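LPXTG cell wall surface protein (Streptococcus gordonii, PDB 4IGB) is a cell-wall-linked surface protein that probably acts as an adhesin, the present piece being its N-terminal region with the N1 and N2 domains. Local coordinates at residues Q123-M128 with I165-F170; D203-E209 with S275-A281. One frame throughout, in Å; residues are numbered along the deposited sequence.

Both contacts belong to the N-terminal domain, and their centres lie about 14 Å apart on the same side of the chain's centre. Contact 1 is the more buried: the short helix 122-129 meets the loop that runs into strand 170-182, with methionines and a phenylalanine at one end and two side-chain-to-backbone hydrogen bonds at the other. Contact 2 is only partly buried and joins a loop to the turn that leads into strand 280-287, and its contacts include carboxylates, a side-chain amide and a bridging water. The two touch where the Lys168 chain lies against Glu277 and Thr278. Strand 170-182, into which 165-170 leads, pairs with strand 268-274, which ends just before 275-281.

Contact 1 (Q123-M128 with I165-F170); sequences QAESEM and IMNKAF
Met128 puts its sulfur at the edge of the Phe170 ring, with SD 3.7 Å from Phe170 CZ. This is a Met-aromatic contact made edge-on, the sulfur 73° off the ring normal. The Met128 chain bends at both chi2 and chi3, which folds its end back toward the loop, while Met166 runs out straight beyond CG until its CE lies 3.6 Å from Met128 SD. Together with Tyr118 of strand 103-118, which packs on Met128 and meets the Phe170 ring edge-to-face, these contacts make the tightly packed, apolar end. Midway, Ala124 and Ala169 bring helix 122-129 and the loop close, their CA atoms 3.9 Å apart, with Ala124 CB resting on the Ala169 carbonyl oxygen.

The helix runs alongside the loop, in the opposite sense, where it leads into strand 170-182 of the eight-stranded antiparallel sheet, and polar side chains take over. Buried Glu127, bent at chi2 (-69°), turns its carboxylate onto the loop backbone: Asn167 N donates to Glu127 OE2 on the anti side at 2.6 Å. The side-chain ND2 of Asn167 donates to Glu58 O. Nearer solvent, partly exposed Gln123 gives NE2 to Asn167 O at 3.0 Å, almost straight at 168°, the acceptor lying close to its amide plane. Of the Lys168 side chain, CB meets Gln123 CG at 3.7 Å, with the Lys168 carbonyl oxygen also against that CG, before the extended chain leads away.

Contact 2 (D203-E209 with S275-A281); sequences DANNLKE and STETCSA
Asp203 OD1 takes two backbone N-H groups of its own loop, from opposite faces of the carboxylate: Asn205 N at 2.8 Å from above the plane, closing an Asx turn, and Leu207 N at 2.9 Å on the syn side, tilted out of plane. That grip fixes the carboxylate and leaves OD2 facing the other loop, where Glu277 N donates to Asp203 OD2 at 2.9 Å on the anti side, again tilted. Glu277 brings its own carboxylate close, OE1 4.3 Å from Asp203 OD2, the planes 81° apart. Asn205 ND2 sits between them, with weak bonds to Asp203 OD2 and to Glu277 OE1 (3.3 Å).

Thr276 lays CG2 against the backbone, 3.7 Å from Leu207 O, while its OG1 closes an ST turn with Thr278 N. One water donates to Lys208 O and Ser275 O. Glu209, extended with CG anti to its N (chi1 -176°), passes Cys279 SG at 3.9 Å from its CG; its carboxylate is held by Tyr273 OH, Asp200 N and Ala201 N, Asp200 being a sodium ligand. Segment 203-209 leads into strand 210-214, while 275-281 passes from strand 268-274 of the same eight-stranded sheet into strand 280-287 of the six-stranded one.

Contact 1 (Q123-M128 with I165-F170)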
loop_
_atom_site.group_PDB
_atom_site.type_symbol
_atom_site.label_atom_id
_atom_site.label_comp_id
_atom_site.label_asym_id
_atom_site.label_seq_id
_atom_site.Cartn_x
_atom_site.Cartn_y
_atom_site.Cartn_z
ATOM N N GLN B 123 7.550 -38.421 -2.570
ATOM C CA GLN B 123 6.391 -37.783 -1.953
ATOM C C GLN B 123 5.432 -37.243 -3.023
ATOM O O GLN B 123 4.240 -37.560 -3.028
ATOM C CB GLN B 123 6.834 -36.669 -1.005
ATOM C CG GLN B 123 5.690 -35.859 -0.407
ATOM C CD GLN B 123 4.735 -36.703 0.421
ATOM O OE1 GLN B 123 5.105 -37.757 0.931
ATOM N NE2 GLN B 123 3.495 -36.244 0.548
ATOM N N ALA B 124 5.966 -36.452 -3.948
ATOM C CA ALA B 124 5.153 -35.864 -5.017
ATOM C C ALA B 124 4.420 -36.942 -5.807
ATOM O O ALA B 124 3.229 -36.831 -6.069
ATOM C CB ALA B 124 6.021 -34.999 -5.954
ATOM N N GLU B 125 5.144 -37.990 -6.183
ATOM C CA GLU B 125 4.562 -39.099 -6.932
ATOM C C GLU B 125 3.441 -39.755 -6.136
ATOM O O GLU B 125 2.371 -40.062 -6.660
ATOM C CB GLU B 125 5.643 -40.132 -7.238
ATOM C CG GLU B 125 5.117 -41.436 -7.821
ATOM C CD GLU B 125 5.390 -41.560 -9.308
ATOM O OE1 GLU B 125 5.594 -40.511 -9.957
ATOM O OE2 GLU B 125 5.409 -42.702 -9.824
ATOM N N SER B 126 3.715 -39.973 -4.858
ATOM C CA SER B 126 2.782 -40.629 -3.966
ATOM C C SER B 126 1.455 -39.865 -3.922
ATOM O O SER B 126 0.388 -40.454 -4.093
ATOM C CB SER B 126 3.407 -40.726 -2.575
ATOM O OG SER B 126 2.546 -41.370 -1.662
ATOM N N GLU B 127 1.528 -38.552 -3.700
ATOM C CA GLU B 127 0.333 -37.704 -3.672
ATOM C C GLU B 127 -0.429 -37.767 -4.996
ATOM O O GLU B 127 -1.644 -37.918 -5.018
ATOM C CB GLU B 127 0.705 -36.251 -3.355
ATOM C CG GLU B 127 1.332 -36.056 -1.994
ATOM C CD GLU B 127 0.341 -36.273 -0.852
ATOM O OE1 GLU B 127 0.138 -37.434 -0.450
ATOM O OE2 GLU B 127 -0.240 -35.286 -0.358
ATOM N N MET B 128 0.293 -37.659 -6.103
ATOM C CA MET B 128 -0.342 -37.695 -7.417
ATOM C C MET B 128 -1.095 -38.996 -7.644
ATOM O O MET B 128 -2.189 -39.002 -8.215
ATOM C CB MET B 128 0.692 -37.475 -8.524
ATOM C CG MET B 128 1.238 -36.055 -8.555
ATOM S SD MET B 128 0.006 -34.833 -9.043
ATOM C CE MET B 128 0.071 -34.995 -10.826
ATOM N N ILE B 165 -6.090 -32.235 -0.032
ATOM C CA ILE B 165 -5.027 -31.346 -0.491
ATOM C C ILE B 165 -3.665 -32.023 -0.424
ATOM O O ILE B 165 -3.283 -32.561 0.611
ATOM C CB ILE B 165 -4.980 -30.046 0.321
ATOM C CG1 ILE B 165 -6.393 -29.490 0.532
ATOM C CG2 ILE B 165 -4.100 -29.015 -0.383
ATOM C CD1 ILE B 165 -6.457 -28.346 1.519
ATOM N N MET B 166 -2.928 -31.987 -1.530
ATOM C CA MET B 166 -1.613 -32.619 -1.604
ATOM C C MET B 166 -0.567 -31.915 -0.753
ATOM O O MET B 166 -0.487 -30.685 -0.752
ATOM C CB MET B 166 -1.117 -32.640 -3.048
ATOM C CG MET B 166 -1.951 -33.468 -3.969
ATOM S SD MET B 166 -1.225 -33.492 -5.623
ATOM C CE MET B 166 -2.417 -34.565 -6.421
ATOM N N ASN B 167 0.237 -32.702 -0.042
ATOM C CA ASN B 167 1.378 -32.176 0.694
ATOM C C ASN B 167 2.680 -32.395 -0.060
ATOM O O ASN B 167 2.998 -33.513 -0.463
ATOM C CB ASN B 167 1.492 -32.832 2.072
ATOM C CG ASN B 167 0.337 -32.480 2.975
ATOM O OD1 ASN B 167 -0.688 -33.170 2.990
ATOM N ND2 ASN B 167 0.497 -31.404 3.748
ATOM N N LYS B 168 3.433 -31.322 -0.244
ATOM C CA LYS B 168 4.778 -31.439 -0.783
ATOM C C LYS B 168 4.783 -32.113 -2.136
ATOM O O LYS B 168 5.683 -32.900 -2.433
ATOM C CB LYS B 168 5.670 -32.227 0.181
ATOM C CG LYS B 168 5.801 -31.595 1.550
ATOM C CD LYS B 168 6.463 -32.560 2.532
ATOM C CE LYS B 168 6.537 -31.969 3.922
ATOM N NZ LYS B 168 7.050 -32.974 4.892
ATOM N N ALA B 169 3.783 -31.805 -2.955
ATOM C CA ALA B 169 3.707 -32.334 -4.318
ATOM C C ALA B 169 4.173 -31.322 -5.372
ATOM O O ALA B 169 4.833 -31.682 -6.355
ATOM C CB ALA B 169 2.296 -32.792 -4.621
ATOM N N PHE B 170 3.812 -30.056 -5.179
ATOM C CA PHE B 170 4.260 -28.986 -6.069
ATOM C C PHE B 170 4.677 -27.803 -5.214
ATOM O O PHE B 170 4.043 -27.528 -4.195
ATOM C CB PHE B 170 3.124 -28.482 -6.981
ATOM C CG PHE B 170 2.516 -29.528 -7.881
ATOM C CD1 PHE B 170 2.869 -29.597 -9.216
ATOM C CD2 PHE B 170 1.556 -30.395 -7.408
ATOM C CE1 PHE B 170 2.307 -30.530 -10.049
ATOM C CE2 PHE B 170 0.989 -31.330 -8.234
ATOM C CZ PHE B 170 1.368 -31.404 -9.559
#

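Contact 2 (D203-E209 with S275-A281)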
loop_
_atom_site.group_PDB
_atom_site.type_symbol
_atom_site.label_atom_id
_atom_site.label_comp_id
_atom_site.label_asym_id
_atom_site.label_seq_id
_atom_site.Cartn_x
_atom_site.Cartn_y
_atom_site.Cartn_z
ATOM N N ASP B 203 13.922 -25.491 2.054
ATOM C CA ASP B 203 13.754 -26.934 2.216
ATOM C C ASP B 203 14.985 -27.704 1.734
ATOM O O ASP B 203 15.985 -27.102 1.340
ATOM C CB ASP B 203 12.467 -27.439 1.540
ATOM C CG ASP B 203 12.500 -27.331 0.018
ATOM O OD1 ASP B 203 13.579 -27.054 -0.550
ATOM O OD2 ASP B 203 11.431 -27.540 -0.613
ATOM N N ALA B 204 14.913 -29.032 1.765
ATOM C CA ALA B 204 16.031 -29.861 1.302
ATOM C C ALA B 204 16.100 -29.989 -0.222
ATOM O O ALA B 204 16.992 -30.648 -0.747
ATOM C CB ALA B 204 15.988 -31.244 1.954
ATOM N N ASN B 205 15.161 -29.369 -0.937
ATOM C CA ASN B 205 15.235 -29.328 -2.396
ATOM C C ASN B 205 16.029 -28.093 -2.794
ATOM O O ASN B 205 16.141 -27.753 -3.976
ATOM C CB ASN B 205 13.840 -29.257 -3.017
ATOM C CG ASN B 205 12.885 -30.284 -2.439
ATOM O OD1 ASN B 205 13.090 -31.488 -2.602
ATOM N ND2 ASN B 205 11.839 -29.817 -1.760
ATOM N N ASN B 206 16.577 -27.436 -1.775
ATOM C CA ASN B 206 17.182 -26.112 -1.894
ATOM C C ASN B 206 16.280 -25.092 -2.587
ATOM O O ASN B 206 16.756 -24.163 -3.243
ATOM C CB ASN B 206 18.546 -26.171 -2.576
ATOM C CG ASN B 206 19.466 -25.051 -2.121
ATOM O OD1 ASN B 206 19.457 -24.660 -0.948
ATOM N ND2 ASN B 206 20.254 -24.517 -3.049
ATOM N N LEU B 207 14.974 -25.281 -2.445
ATOM C CA LEU B 207 14.027 -24.241 -2.805
ATOM C C LEU B 207 14.037 -23.221 -1.684
ATOM O O LEU B 207 14.273 -23.562 -0.533
ATOM C CB LEU B 207 12.624 -24.816 -2.971
ATOM C CG LEU B 207 12.476 -25.758 -4.153
ATOM C CD1 LEU B 207 11.125 -26.459 -4.113
ATOM C CD2 LEU B 207 12.664 -24.970 -5.435
ATOM N N LYS B 208 13.770 -21.970 -2.011
ATOM C CA LYS B 208 13.799 -20.920 -1.008
ATOM C C LYS B 208 12.578 -20.034 -1.147
ATOM O O LYS B 208 12.211 -19.631 -2.245
ATOM C CB LYS B 208 15.063 -20.083 -1.173
ATOM C CG LYS B 208 16.351 -20.907 -1.125
ATOM C CD LYS B 208 17.530 -20.151 -1.716
ATOM C CE LYS B 208 18.824 -20.962 -1.585
ATOM N NZ LYS B 208 19.956 -20.341 -2.339
ATOM N N GLU B 209 11.954 -19.739 -0.021
ATOM C CA GLU B 209 10.813 -18.844 0.014
ATOM C C GLU B 209 11.187 -17.485 -0.563
ATOM O O GLU B 209 12.169 -16.870 -0.139
ATOM C CB GLU B 209 10.343 -18.675 1.452
ATOM C CG GLU B 209 9.089 -17.825 1.577
ATOM C CD GLU B 209 8.538 -17.831 2.986
ATOM O OE1 GLU B 209 9.291 -18.197 3.921
ATOM O OE2 GLU B 209 7.350 -17.487 3.151
ATOM N N SER B 275 7.040 -20.614 -3.160
ATOM C CA SER B 275 7.163 -21.402 -1.937
ATOM C C SER B 275 8.262 -22.437 -2.039
ATOM O O SER B 275 8.865 -22.636 -3.092
ATOM C CB SER B 275 5.849 -22.136 -1.626
ATOM O OG SER B 275 5.641 -23.222 -2.526
ATOM N N THR B 276 8.504 -23.101 -0.920
ATOM C CA THR B 276 9.287 -24.322 -0.902
ATOM C C THR B 276 8.281 -25.461 -1.073
ATOM O O THR B 276 7.126 -25.231 -1.443
ATOM C CB THR B 276 9.991 -24.462 0.442
ATOM O OG1 THR B 276 9.001 -24.566 1.471
ATOM C CG2 THR B 276 10.835 -23.225 0.714
ATOM N N GLU B 277 8.703 -26.685 -0.796
ATOM C CA GLU B 277 7.802 -27.826 -0.877
ATOM C C GLU B 277 6.673 -27.631 0.118
ATOM O O GLU B 277 5.619 -28.248 -0.009
ATOM C CB GLU B 277 8.538 -29.125 -0.546
ATOM C CG GLU B 277 9.040 -29.152 0.882
ATOM C CD GLU B 277 9.758 -30.446 1.253
ATOM O OE1 GLU B 277 9.841 -31.368 0.413
ATOM O OE2 GLU B 277 10.238 -30.527 2.402
ATOM N N THR B 278 6.896 -26.789 1.124
ATOM C CA THR B 278 5.826 -26.478 2.067
ATOM C C THR B 278 6.078 -25.222 2.896
ATOM O O THR B 278 6.736 -25.274 3.930
ATOM C CB THR B 278 5.474 -27.685 3.004
ATOM O OG1 THR B 278 4.421 -27.308 3.904
ATOM C CG2 THR B 278 6.690 -28.147 3.819
ATOM N N CYS B 279 5.545 -24.090 2.446
ATOM C CA CYS B 279 5.583 -22.880 3.257
ATOM C C CYS B 279 4.552 -21.890 2.761
ATOM O O CYS B 279 3.983 -22.055 1.687
ATOM C CB CYS B 279 6.974 -22.232 3.267
ATOM S SG CYS B 279 7.456 -21.392 1.726
ATOM N N SER B 280 4.293 -20.872 3.564
ATOM C CA SER B 280 3.380 -19.828 3.160
ATOM C C SER B 280 3.773 -18.548 3.871
ATOM O O SER B 280 4.561 -18.572 4.828
ATOM C CB SER B 280 1.943 -20.212 3.503
ATOM O OG SER B 280 1.758 -20.259 4.904
ATOM N N ALA B 281 3.238 -17.435 3.385
ATOM C CA ALA B 281 3.483 -16.145 4.002
ATOM C C ALA B 281 2.178 -15.376 4.129
ATOM O O ALA B 281 1.209 -15.636 3.409
ATOM C CB ALA B 281 4.502 -15.339 3.187
HETATM O O HOH W 1 10.457 -20.701 -4.185
#